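Local coordinates for protein glycoside hydrolase YxiA (Bacillus licheniformis, PDB 3LV4) that belongs to glycoside hydrolase family 43, binds calcium and probably cleaves alpha-1,5-linked arabinan as an endo-arabinanase, at residues 55-58 against 63-66. Numbering follows the deposited sequence.
Sequences PLIP and ELKE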
loop_
_atom_site.group_PDB
_atom_site.type_symbol
_atom_site.label_atom_id
_atom_site.label_comp_id
_atom_site.label_asym_id
_atom_site.label_seq_id
_atom_site.Cartn_x
_atom_site.Cartn_y
_atom_site.Cartn_z
ATOM N N PRO A 55 -9.476 -11.370 -20.615
ATOM C CA PRO A 55 -10.869 -11.631 -20.231
ATOM C C PRO A 55 -11.563 -10.428 -19.595
ATOM O O PRO A 55 -12.787 -10.303 -19.714
ATOM C CB PRO A 55 -10.756 -12.783 -19.220
ATOM C CG PRO A 55 -9.321 -12.827 -18.827
ATOM C CD PRO A 55 -8.537 -12.302 -19.976
ATOM N N LEU A 56 -10.805 -9.555 -18.935
ATOM C CA LEU A 56 -11.406 -8.392 -18.280
ATOM C C LEU A 56 -11.963 -7.416 -19.314
ATOM O O LEU A 56 -13.041 -6.858 -19.133
ATOM C CB LEU A 56 -10.394 -7.686 -17.369
ATOM C CG LEU A 56 -9.749 -8.541 -16.271
ATOM C CD1 LEU A 56 -8.786 -7.699 -15.448
ATOM C CD2 LEU A 56 -10.798 -9.197 -15.366
ATOM N N ILE A 57 -11.209 -7.204 -20.388
ATOM C CA ILE A 57 -11.664 -6.384 -21.512
ATOM C C ILE A 57 -11.075 -6.956 -22.799
ATOM O O ILE A 57 -10.006 -6.532 -23.241
ATOM C CB ILE A 57 -11.211 -4.908 -21.385
ATOM C CG1 ILE A 57 -11.405 -4.382 -19.961
ATOM C CG2 ILE A 57 -11.983 -4.028 -22.379
ATOM C CD1 ILE A 57 -10.965 -2.916 -19.786
ATOM N N PRO A 58 -11.763 -7.938 -23.398
ATOM C CA PRO A 58 -11.206 -8.683 -24.537
ATOM C C PRO A 58 -10.919 -7.821 -25.769
ATOM O O PRO A 58 -10.060 -8.185 -26.573
ATOM C CB PRO A 58 -12.296 -9.717 -24.851
ATOM C CG PRO A 58 -13.112 -9.822 -23.609
ATOM C CD PRO A 58 -13.044 -8.493 -22.926
ATOM N N GLU A 63 -11.871 -0.729 -26.962
ATOM C CA GLU A 63 -12.738 -0.266 -25.888
ATOM C C GLU A 63 -12.204 1.013 -25.256
ATOM O O GLU A 63 -12.962 1.940 -24.983
ATOM C CB GLU A 63 -12.902 -1.350 -24.817
ATOM C CG GLU A 63 -14.002 -1.062 -23.797
ATOM C CD GLU A 63 -15.408 -1.068 -24.414
ATOM O OE1 GLU A 63 -15.594 -1.660 -25.499
ATOM O OE2 GLU A 63 -16.329 -0.478 -23.814
ATOM N N LEU A 64 -10.890 1.067 -25.053
ATOM C CA LEU A 64 -10.286 2.196 -24.365
ATOM C C LEU A 64 -9.400 3.005 -25.302
ATOM O O LEU A 64 -8.445 3.647 -24.856
ATOM C CB LEU A 64 -9.464 1.709 -23.159
ATOM C CG LEU A 64 -10.197 0.794 -22.168
ATOM C CD1 LEU A 64 -9.324 0.524 -20.928
ATOM C CD2 LEU A 64 -11.541 1.398 -21.770
ATOM N N LYS A 65 -9.713 2.978 -26.598
ATOM C CA LYS A 65 -8.841 3.613 -27.580
ATOM C C LYS A 65 -8.527 5.072 -27.252
ATOM O O LYS A 65 -7.402 5.516 -27.475
ATOM C CB LYS A 65 -9.401 3.497 -29.003
ATOM C CG LYS A 65 -10.694 4.251 -29.226
ATOM C CD LYS A 65 -11.282 3.934 -30.604
ATOM C CE LYS A 65 -12.669 4.537 -30.771
ATOM N NZ LYS A 65 -13.294 4.136 -32.063
ATOM N N GLU A 66 -9.503 5.815 -26.725
ATOM C CA GLU A 66 -9.279 7.236 -26.467
ATOM C C GLU A 66 -8.196 7.424 -25.421
ATOM O O GLU A 66 -7.430 8.390 -25.465
ATOM C CB GLU A 66 -10.560 7.953 -26.019
ATOM C CG GLU A 66 -11.569 8.208 -27.122
ATOM C CD GLU A 66 -12.546 7.054 -27.309
ATOM O OE1 GLU A 66 -12.514 6.090 -26.504
ATOM O OE2 GLU A 66 -13.351 7.119 -28.264
#
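Two groups grip OE1 of Glu63, the ammonium of Lys118 in a salt bridge and the side-chain amide of Asn59 in a hydrogen bond, while OE2 accepts the backbone N-H of Asn119. Both carboxylate oxygens are thus engaged outside the two segments, and Ile57 meets only the aliphatic stem of the glutamate, CB and CG. CG2 of Ile57 rests 3.7 Å from CB of Glu63 and 3.9 Å from its CG, the two side chains crossing at about a right angle. A bend at chi2 (66°) then turns the carboxylate away from this apolar patch. The two branches of Ile57 divide the work: CG2, anti to the backbone N, serves Glu63, whereas the extended CG1 arm (chi2 180°) carries CD1 to 4.0 Å from CD1 of Leu64. No hydrogen bond joins the two segments, and the buried contact is purely van der Waals. Leu32 also packs against Ile57, and Leu76 against Leu64. Away from the predicted catalytic residues and the calcium site, the contact ties the loop following strand 44-47 to the junction between helices 60-63 and 65-71, beside the start of strand 118-126 in the next four-stranded antiparallel sheet of the family 43 beta-propeller.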